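Local coordinates for chlorella virus DNA ligase-adenylate (Chlorella virus, PDB 1FVI), which joins strands at nicks in DNA, probably as an ATP-dependent ligase acting through the covalent enzyme-adenylate intermediate captured here, at residues Ala1-Leu7 and Arg31-Gln35; Ile46-Met51 and Ala80-His85; Trp96-Thr101 and Arg111-Met115. The protein carries 1 engineered substitution. All coordinates share one frame. Residues are numbered along the deposited sequence.

Contact 1 of 3, residues Ala1-Leu7 and Arg31-Gln35; sequences AITKPLL and RSVKQ
Leu6 O accepts two hydrogen bonds from one guanidinium, from Arg31 NH2 at 3.0 Å and Arg31 NH1 at 3.2 Å. NH2 of Arg31 also salt-bridges Asp64 on strand 63-68. The Arg31 side chain leaves its strand with chi1 t, chi2 p and chi3 t. Pro5 CB covers one guanidinium face, 3.8 Å from Arg31 NH2, and Leu7 CD2 lies 4.0 Å from Arg31 NH1.

The N-terminal loop before strand 9-10 packs here on strand 30-34 of a mixed sheet in the ATP-dependent ligase domain. Residues 1-7, extended at Ile2 and Lys4-Leu7 but kinked at Thr3 (phi/psi -92/-27), run nearly antiparallel (167°) to Arg31-Gln35. The CA pairs Ile2-Gln35 (7.5 Å) and Pro5-Val33 (7.7 Å) stand too far apart for a beta ladder, so side chains bridge the gap. Arg31, Val33 and Gln35, every second residue, point their CA-to-CB bonds toward the loop. Ile2 (mt) packs CD1 3.7 Å from Val33 CG1, while Gln35 ends beside the Ile2 backbone.

The Arg31 side chain belongs to the AMP pocket, about 3 Å from the nucleotide; a neutral carbonyl, a carboxylate and the Pro5 side chain over one guanidinium face should hold its charge in a defined orientation.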
loop_
_atom_site.group_PDB
_atom_site.type_symbol
_atom_site.label_atom_id
_atom_site.label_comp_id
_atom_site.label_asym_id
_atom_site.label_seq_id
_atom_site.Cartn_x
_atom_site.Cartn_y
_atom_site.Cartn_z
ATOM N N ALA A 1 24.501 8.331 -0.175
ATOM C CA ALA A 1 24.439 7.924 -1.580
ATOM C C ALA A 1 23.861 6.510 -1.727
ATOM O O ALA A 1 24.099 5.634 -0.897
ATOM C CB ALA A 1 25.823 8.018 -2.237
ATOM N N ILE A 2 23.143 6.300 -2.823
ATOM C CA ILE A 2 22.481 5.032 -3.117
ATOM C C ILE A 2 23.011 4.432 -4.432
ATOM O O ILE A 2 22.967 5.073 -5.477
ATOM C CB ILE A 2 20.927 5.285 -3.201
ATOM C CG1 ILE A 2 20.382 5.740 -1.836
ATOM C CG2 ILE A 2 20.179 4.066 -3.717
ATOM C CD1 ILE A 2 18.846 5.832 -1.766
ATOM N N THR A 3 23.507 3.202 -4.387
ATOM C CA THR A 3 24.027 2.576 -5.597
ATOM C C THR A 3 23.004 1.749 -6.369
ATOM O O THR A 3 23.148 1.541 -7.572
ATOM C CB THR A 3 25.303 1.714 -5.321
ATOM O OG1 THR A 3 24.982 0.608 -4.467
ATOM C CG2 THR A 3 26.400 2.564 -4.672
ATOM N N LYS A 4 22.002 1.240 -5.659
ATOM C CA LYS A 4 20.916 0.439 -6.248
ATOM C C LYS A 4 19.864 0.290 -5.154
ATOM O O LYS A 4 20.197 0.303 -3.967
ATOM C CB LYS A 4 21.411 -0.931 -6.755
ATOM C CG LYS A 4 22.057 -1.819 -5.724
ATOM C CD LYS A 4 22.608 -3.077 -6.356
ATOM C CE LYS A 4 23.696 -2.722 -7.352
ATOM N NZ LYS A 4 24.288 -3.914 -8.036
ATOM N N PRO A 5 18.581 0.142 -5.525
ATOM C CA PRO A 5 17.582 0.018 -4.464
ATOM C C PRO A 5 17.628 -1.207 -3.546
ATOM O O PRO A 5 18.239 -2.242 -3.844
ATOM C CB PRO A 5 16.260 0.156 -5.228
ATOM C CG PRO A 5 16.557 -0.458 -6.508
ATOM C CD PRO A 5 17.941 0.079 -6.848
ATOM N N LEU A 6 17.042 -1.016 -2.374
ATOM C CA LEU A 6 16.919 -2.056 -1.368
ATOM C C LEU A 6 15.743 -2.953 -1.817
ATOM O O LEU A 6 14.646 -2.458 -2.112
ATOM C CB LEU A 6 16.570 -1.417 -0.017
ATOM C CG LEU A 6 16.748 -2.126 1.336
ATOM C CD1 LEU A 6 15.770 -1.493 2.316
ATOM C CD2 LEU A 6 16.543 -3.632 1.276
ATOM N N LEU A 7 15.989 -4.254 -1.921
ATOM C CA LEU A 7 14.942 -5.185 -2.310
ATOM C C LEU A 7 14.598 -6.130 -1.156
ATOM O O LEU A 7 15.334 -6.240 -0.174
ATOM C CB LEU A 7 15.333 -5.931 -3.584
ATOM C CG LEU A 7 15.593 -4.972 -4.748
ATOM C CD1 LEU A 7 16.084 -5.757 -5.949
ATOM C CD2 LEU A 7 14.320 -4.172 -5.089
ATOM N N ARG A 31 8.648 2.076 -8.354
ATOM C CA ARG A 31 9.749 2.328 -7.413
ATOM C C ARG A 31 10.581 3.500 -7.966
ATOM O O ARG A 31 10.982 3.505 -9.145
ATOM C CB ARG A 31 10.642 1.086 -7.288
ATOM C CG ARG A 31 11.768 1.205 -6.283
ATOM C CD ARG A 31 11.196 1.394 -4.882
ATOM N NE ARG A 31 12.226 1.382 -3.840
ATOM C CZ ARG A 31 12.782 0.279 -3.345
ATOM N NH1 ARG A 31 12.404 -0.907 -3.802
ATOM N NH2 ARG A 31 13.716 0.359 -2.398
ATOM N N SER A 32 10.802 4.501 -7.120
ATOM C CA SER A 32 11.554 5.682 -7.520
ATOM C C SER A 32 12.417 6.247 -6.402
ATOM O O SER A 32 11.969 6.434 -5.265
ATOM C CB SER A 32 10.606 6.769 -8.044
ATOM O OG SER A 32 11.256 7.574 -9.005
ATOM N N VAL A 33 13.676 6.489 -6.742
ATOM C CA VAL A 33 14.619 7.041 -5.806
ATOM C C VAL A 33 15.113 8.386 -6.313
ATOM O O VAL A 33 15.336 8.580 -7.508
ATOM C CB VAL A 33 15.822 6.110 -5.620
ATOM C CG1 VAL A 33 16.852 6.757 -4.689
ATOM C CG2 VAL A 33 15.375 4.763 -5.070
ATOM N N LYS A 34 15.253 9.317 -5.382
ATOM C CA LYS A 34 15.757 10.655 -5.668
ATOM C C LYS A 34 17.276 10.676 -5.541
ATOM O O LYS A 34 17.835 10.584 -4.445
ATOM C CB LYS A 34 15.142 11.674 -4.702
ATOM C CG LYS A 34 15.819 13.021 -4.684
ATOM C CD LYS A 34 15.877 13.632 -6.049
ATOM C CE LYS A 34 16.715 14.899 -6.009
ATOM N NZ LYS A 34 16.197 15.911 -5.039
ATOM N N GLN A 35 17.931 10.738 -6.687
ATOM C CA GLN A 35 19.376 10.808 -6.743
ATOM C C GLN A 35 19.716 11.718 -7.921
ATOM O O GLN A 35 19.808 11.254 -9.066
ATOM C CB GLN A 35 19.982 9.419 -6.916
ATOM C CG GLN A 35 21.481 9.399 -6.719
ATOM C CD GLN A 35 21.942 8.150 -6.028
ATOM O OE1 GLN A 35 22.266 7.160 -6.672
ATOM N NE2 GLN A 35 21.968 8.183 -4.707
#

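Contact 2 of 3, residues Ile46-Met51 and Ala80-His85; sequences IRNSVM and AVMTGH
A helix N-cap docked on the end of another helix defines this contact in the nucleotide-binding domain: Asn48 caps helix 49-58 while gripping the C-terminal part of helix 74-82. Its side chain, chi1 t, works in both directions. OD1 of Asn48 accepts weak capping bonds from Val50 N (3.3 Å) and Met51 N (3.4 Å), while Asn48 ND2 donates to Ala80 O at 2.7 Å. The backbone adds a further bond, Asn48 N to Val81 O at 3.1 Å. Carbonyls at the C-terminal end of one helix are thus answered by the N-cap residue that precedes the other.

Gly84 (phi/psi -68/62) is the centre of an inverse gamma turn closed by His85 N to Thr83 O, 2.7 Å. The turn brings His85 O within 3.3 Å of Ser49 N, a hydrogen bond at the first turn of helix 49-58, and His85 ND1 makes a weak bond of 3.3 Å to Ala80 O. The backbones come closest at Arg47 and Gly84, with CA atoms 4.2 Å apart.

On the buried side, Met51 (chi1 m, chi2 t, chi3 t) sets SD 3.7 Å from Val81 CG2 and CE 4.2 Å from Ala80 CB. Ile46 (mm) places CG2 3.9 Å from Val81 CG1, and both Ile46 and Val81 also touch strand 30-34. On the exposed side the Arg47 guanidinium turns one face to Gly84 N, where a beta carbon on residue 84 would clash with Arg47 NH1. Gly84 CA also makes a CA-H...O contact with Arg47 O at 3.0 Å.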
loop_
_atom_site.group_PDB
_atom_site.type_symbol
_atom_site.label_atom_id
_atom_site.label_comp_id
_atom_site.label_asym_id
_atom_site.label_seq_id
_atom_site.Cartn_x
_atom_site.Cartn_y
_atom_site.Cartn_z
ATOM N N ILE A 46 13.390 8.684 -14.654
ATOM C CA ILE A 46 11.939 8.549 -14.843
ATOM C C ILE A 46 11.591 9.221 -16.179
ATOM O O ILE A 46 11.926 10.387 -16.399
ATOM C CB ILE A 46 11.169 9.251 -13.685
ATOM C CG1 ILE A 46 11.445 8.547 -12.354
ATOM C CG2 ILE A 46 9.697 9.313 -13.956
ATOM C CD1 ILE A 46 11.155 7.065 -12.347
ATOM N N ARG A 47 10.928 8.471 -17.057
ATOM C CA ARG A 47 10.559 8.935 -18.386
ATOM C C ARG A 47 9.645 10.149 -18.419
ATOM O O ARG A 47 9.751 10.993 -19.319
ATOM C CB ARG A 47 9.936 7.787 -19.175
ATOM C CG ARG A 47 10.889 6.633 -19.450
ATOM C CD ARG A 47 11.290 6.557 -20.916
ATOM N NE ARG A 47 11.977 7.766 -21.353
ATOM C CZ ARG A 47 11.795 8.339 -22.537
ATOM N NH1 ARG A 47 10.950 7.813 -23.411
ATOM N NH2 ARG A 47 12.446 9.454 -22.838
ATOM N N ASN A 48 8.718 10.211 -17.465
ATOM C CA ASN A 48 7.789 11.332 -17.375
ATOM C C ASN A 48 8.518 12.541 -16.773
ATOM O O ASN A 48 8.649 12.652 -15.550
ATOM C CB ASN A 48 6.577 10.948 -16.521
ATOM C CG ASN A 48 5.507 12.012 -16.530
ATOM O OD1 ASN A 48 5.786 13.177 -16.777
ATOM N ND2 ASN A 48 4.273 11.618 -16.248
ATOM N N SER A 49 8.926 13.471 -17.639
ATOM C CA SER A 49 9.678 14.663 -17.234
ATOM C C SER A 49 9.053 15.591 -16.213
ATOM O O SER A 49 9.763 16.179 -15.409
ATOM C CB SER A 49 10.099 15.466 -18.461
ATOM O OG SER A 49 11.039 14.730 -19.224
ATOM N N VAL A 50 7.737 15.749 -16.271
ATOM C CA VAL A 50 7.019 16.608 -15.334
ATOM C C VAL A 50 7.080 15.973 -13.942
ATOM O O VAL A 50 7.325 16.664 -12.952
ATOM C CB VAL A 50 5.532 16.765 -15.739
ATOM C CG1 VAL A 50 4.837 17.798 -14.855
ATOM C CG2 VAL A 50 5.421 17.131 -17.212
ATOM N N MET A 51 6.855 14.658 -13.877
ATOM C CA MET A 51 6.895 13.924 -12.608
ATOM C C MET A 51 8.296 14.023 -12.048
ATOM O O MET A 51 8.497 14.315 -10.869
ATOM C CB MET A 51 6.579 12.439 -12.814
ATOM C CG MET A 51 5.153 12.121 -13.182
ATOM S SD MET A 51 4.869 10.336 -13.088
ATOM C CE MET A 51 3.089 10.277 -12.912
ATOM N N ALA A 80 1.936 6.286 -17.326
ATOM C CA ALA A 80 2.071 7.707 -17.011
ATOM C C ALA A 80 3.504 8.017 -16.545
ATOM O O ALA A 80 4.116 8.988 -16.984
ATOM C CB ALA A 80 1.063 8.102 -15.936
ATOM N N VAL A 81 4.037 7.154 -15.686
ATOM C CA VAL A 81 5.388 7.300 -15.139
ATOM C C VAL A 81 6.476 6.914 -16.142
ATOM O O VAL A 81 7.474 7.621 -16.315
ATOM C CB VAL A 81 5.603 6.376 -13.896
ATOM C CG1 VAL A 81 6.996 6.587 -13.309
ATOM C CG2 VAL A 81 4.536 6.622 -12.840
ATOM N N MET A 82 6.260 5.786 -16.803
ATOM C CA MET A 82 7.239 5.248 -17.724
ATOM C C MET A 82 7.226 5.736 -19.156
ATOM O O MET A 82 8.083 5.342 -19.948
ATOM C CB MET A 82 7.222 3.713 -17.656
ATOM C CG MET A 82 7.456 3.166 -16.235
ATOM S SD MET A 82 8.896 3.960 -15.440
ATOM C CE MET A 82 10.285 3.022 -16.225
ATOM N N THR A 83 6.268 6.580 -19.506
ATOM C CA THR A 83 6.241 7.112 -20.863
ATOM C C THR A 83 6.852 8.505 -20.800
ATOM O O THR A 83 6.540 9.284 -19.896
ATOM C CB THR A 83 4.814 7.159 -21.454
ATOM O OG1 THR A 83 4.282 5.829 -21.501
ATOM C CG2 THR A 83 4.834 7.735 -22.876
ATOM N N GLY A 84 7.734 8.797 -21.754
ATOM C CA GLY A 84 8.420 10.076 -21.798
ATOM C C GLY A 84 7.594 11.305 -22.106
ATOM O O GLY A 84 7.870 11.996 -23.085
ATOM N N HIS A 85 6.621 11.611 -21.249
ATOM C CA HIS A 85 5.760 12.778 -21.426
ATOM C C HIS A 85 6.571 14.071 -21.313
ATOM O O HIS A 85 7.495 14.169 -20.498
ATOM C CB HIS A 85 4.647 12.788 -20.372
ATOM C CG HIS A 85 3.660 11.672 -20.512
ATOM N ND1 HIS A 85 3.226 10.927 -19.437
ATOM C CD2 HIS A 85 3.014 11.180 -21.595
ATOM C CE1 HIS A 85 2.358 10.022 -19.847
ATOM N NE2 HIS A 85 2.212 10.154 -21.155
#

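Contact 3 of 3, residues Trp96-Thr101 and Arg111-Met115; sequences WFDYVT and RVEDM. With AMP (adenosine monophosphate), chain C.
Met115 (chi1 t, chi2 t, chi3 p) lays its side chain flat over Trp96 (chi1 t). Met115 CG stands 3.6 Å from the Trp96 six-membered centroid (CH-pi) and Met115 SD 3.7 Å from the five-membered centroid, a Met-aromatic contact over the same indole. Arg111 (chi1 m, chi2 t, chi3 m) forms a two-pronged salt bridge with Asp98: Arg111 NE to Asp98 OD1 3.1 Å, Arg111 NH2 to Asp98 OD2 3.0 Å. Asp98 chi1 (-145°, between wells) turns the carboxylate nearer the helix although CA-to-CB points sideways. Arg165 also pairs with Asp98, and Lys106 O accepts from Arg111.

Strand 96-99 and helix 111-115 belong to the beta-alpha-beta unit 92-99, 108-121, 131-135, their axes 7.0 Å apart at 114°. Phe97 and Asp98, opposite Asp64, make a classic beta bulge. Phe97 points away, its ring face toward AMP (Phe97 CD2 to AMP C6 3.6 Å).

Tyr99 (chi1 t) sets CD2 3.6 Å from Asp114 CB. Water hydrogen-bonds Tyr99 O (2.6 Å) and Asp114 OD2 (2.8 Å), the latter salt-bridged to Lys106.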
loop_
_atom_site.group_PDB
_atom_site.type_symbol
_atom_site.label_atom_id
_atom_site.label_comp_id
_atom_site.label_asym_id
_atom_site.label_seq_id
_atom_site.Cartn_x
_atom_site.Cartn_y
_atom_site.Cartn_z
ATOM N N TRP A 96 6.524 8.045 0.145
ATOM C CA TRP A 96 7.924 8.185 0.545
ATOM C C TRP A 96 8.189 7.309 1.741
ATOM O O TRP A 96 7.784 7.639 2.849
ATOM C CB TRP A 96 8.170 9.655 0.886
ATOM C CG TRP A 96 9.598 10.068 1.185
ATOM C CD1 TRP A 96 10.734 9.355 0.950
ATOM C CD2 TRP A 96 10.012 11.291 1.824
ATOM N NE1 TRP A 96 11.829 10.049 1.416
ATOM C CE2 TRP A 96 11.415 11.237 1.959
ATOM C CE3 TRP A 96 9.325 12.421 2.305
ATOM C CZ2 TRP A 96 12.155 12.267 2.560
ATOM C CZ3 TRP A 96 10.062 13.449 2.901
ATOM C CH2 TRP A 96 11.467 13.357 3.022
ATOM N N PHE A 97 8.866 6.186 1.522
ATOM C CA PHE A 97 9.127 5.263 2.619
ATOM C C PHE A 97 10.542 5.184 3.198
ATOM O O PHE A 97 10.743 4.542 4.237
ATOM C CB PHE A 97 8.579 3.863 2.297
ATOM C CG PHE A 97 9.087 3.274 1.009
ATOM C CD1 PHE A 97 10.455 2.989 0.835
ATOM C CD2 PHE A 97 8.190 2.894 0.014
ATOM C CE1 PHE A 97 10.919 2.326 -0.305
ATOM C CE2 PHE A 97 8.635 2.225 -1.139
ATOM C CZ PHE A 97 10.002 1.936 -1.302
ATOM N N ASP A 98 11.515 5.813 2.534
ATOM C CA ASP A 98 12.884 5.809 3.033
ATOM C C ASP A 98 13.635 7.076 2.650
ATOM O O ASP A 98 13.252 7.781 1.721
ATOM C CB ASP A 98 13.649 4.554 2.590
ATOM C CG ASP A 98 14.640 4.068 3.642
ATOM O OD1 ASP A 98 14.901 4.793 4.629
ATOM O OD2 ASP A 98 15.167 2.946 3.481
ATOM N N TYR A 99 14.719 7.330 3.376
ATOM C CA TYR A 99 15.547 8.522 3.209
ATOM C C TYR A 99 16.959 8.212 3.674
ATOM O O TYR A 99 17.190 8.089 4.884
ATOM C CB TYR A 99 14.989 9.629 4.116
ATOM C CG TYR A 99 15.660 10.978 3.993
ATOM C CD1 TYR A 99 16.330 11.348 2.821
ATOM C CD2 TYR A 99 15.547 11.923 5.016
ATOM C CE1 TYR A 99 16.857 12.623 2.665
ATOM C CE2 TYR A 99 16.066 13.203 4.871
ATOM C CZ TYR A 99 16.716 13.546 3.689
ATOM O OH TYR A 99 17.198 14.821 3.515
ATOM N N VAL A 100 17.907 8.113 2.747
ATOM C CA VAL A 100 19.267 7.832 3.178
ATOM C C VAL A 100 20.023 9.026 3.751
ATOM O O VAL A 100 20.684 8.860 4.762
ATOM C CB VAL A 100 20.096 7.039 2.136
ATOM C CG1 VAL A 100 21.600 6.987 2.535
ATOM C CG2 VAL A 100 19.579 5.617 2.084
ATOM N N THR A 101 19.905 10.221 3.166
ATOM C CA THR A 101 20.608 11.408 3.700
ATOM C C THR A 101 22.115 11.321 3.406
ATOM O O THR A 101 22.639 12.080 2.597
ATOM C CB THR A 101 20.317 11.612 5.254
ATOM O OG1 THR A 101 19.165 12.440 5.432
ATOM C CG2 THR A 101 21.481 12.233 6.003
ATOM N N ARG A 111 16.501 6.663 9.953
ATOM C CA ARG A 111 16.325 7.282 8.641
ATOM C C ARG A 111 14.872 7.760 8.539
ATOM O O ARG A 111 14.600 8.794 7.953
ATOM C CB ARG A 111 16.660 6.292 7.513
ATOM C CG ARG A 111 18.096 5.736 7.583
ATOM C CD ARG A 111 18.550 5.066 6.289
ATOM N NE ARG A 111 17.646 4.021 5.818
ATOM C CZ ARG A 111 17.696 2.743 6.189
ATOM N NH1 ARG A 111 18.615 2.324 7.046
ATOM N NH2 ARG A 111 16.809 1.882 5.711
ATOM N N VAL A 112 13.945 7.003 9.122
ATOM C CA VAL A 112 12.537 7.373 9.113
ATOM C C VAL A 112 12.363 8.675 9.892
ATOM O O VAL A 112 11.598 9.550 9.480
ATOM C CB VAL A 112 11.652 6.270 9.734
ATOM C CG1 VAL A 112 10.225 6.778 9.933
ATOM C CG2 VAL A 112 11.648 5.048 8.840
ATOM N N GLU A 113 13.089 8.804 11.002
ATOM C CA GLU A 113 13.040 10.009 11.820
ATOM C C GLU A 113 13.607 11.200 11.049
ATOM O O GLU A 113 13.171 12.332 11.239
ATOM C CB GLU A 113 13.820 9.796 13.107
ATOM C CG GLU A 113 13.686 10.931 14.096
ATOM C CD GLU A 113 12.268 11.133 14.580
ATOM O OE1 GLU A 113 11.942 12.291 14.921
ATOM O OE2 GLU A 113 11.487 10.148 14.632
ATOM N N ASP A 114 14.594 10.940 10.194
ATOM C CA ASP A 114 15.168 11.987 9.350
ATOM C C ASP A 114 14.070 12.520 8.407
ATOM O O ASP A 114 13.919 13.735 8.228
ATOM C CB ASP A 114 16.318 11.438 8.492
ATOM C CG ASP A 114 17.631 11.328 9.248
ATOM O OD1 ASP A 114 17.785 11.922 10.340
ATOM O OD2 ASP A 114 18.530 10.643 8.726
ATOM N N MET A 115 13.331 11.597 7.789
ATOM C CA MET A 115 12.239 11.940 6.875
ATOM C C MET A 115 11.212 12.759 7.629
ATOM O O MET A 115 10.761 13.793 7.144
ATOM C CB MET A 115 11.575 10.666 6.316
ATOM C CG MET A 115 10.197 10.881 5.641
ATOM S SD MET A 115 9.487 9.391 4.824
ATOM C CE MET A 115 9.126 8.330 6.250
HETATM P P AMP C . 5.480 -7.559 -4.649
HETATM O O1P AMP C . 6.014 -8.915 -4.760
HETATM O O3P AMP C . 5.171 -7.276 -6.177
HETATM O "O5'" AMP C . 6.592 -6.584 -4.367
HETATM C "C5'" AMP C . 6.316 -5.098 -4.378
HETATM C "C4'" AMP C . 7.520 -4.277 -4.782
HETATM O "O4'" AMP C . 7.252 -2.940 -4.350
HETATM C "C3'" AMP C . 8.835 -4.711 -4.093
HETATM O "O3'" AMP C . 9.990 -4.638 -4.930
HETATM C "C2'" AMP C . 9.023 -3.726 -2.990
HETATM O "O2'" AMP C . 10.410 -3.512 -2.753
HETATM C "C1'" AMP C . 8.227 -2.488 -3.441
HETATM N N9 AMP C . 7.550 -1.870 -2.317
HETATM C C8 AMP C . 6.213 -1.541 -2.303
HETATM N N7 AMP C . 5.886 -1.006 -1.162
HETATM C C5 AMP C . 7.028 -0.966 -0.375
HETATM C C6 AMP C . 7.291 -0.510 0.925
HETATM N N6 AMP C . 6.336 0.034 1.717
HETATM N N1 AMP C . 8.558 -0.641 1.359
HETATM C C2 AMP C . 9.478 -1.172 0.585
HETATM N N3 AMP C . 9.373 -1.645 -0.660
HETATM C C4 AMP C . 8.097 -1.525 -1.130
HETATM O O HOH W 1 18.967 8.880 6.605
#

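Overall arrangement
The three contacts follow one another along the chain within the nucleotide-binding domain. Contacts 1 and 3 share a mixed sheet, where strands 30-34 and 92-99 both neighbour strand 63-68. Their centres are 12 Å apart and they touch: Arg31 NE lies 3.4 Å from Phe97 CZ, and Ile2 CD1 3.9 Å from Val100 CG2. Each supplies one residue, Arg31 or Phe97, to the AMP pocket, so the N-terminal loop and helix 108-121 pack near strands that flank the adenylate. Contact 2 joins helices 49-58 and 74-82 farther out, 18 Å from contact 1 and 24 Å from contact 3 between centres; it meets contact 1 where Ile46 CD1 lies 3.4 Å from Ser32 OG.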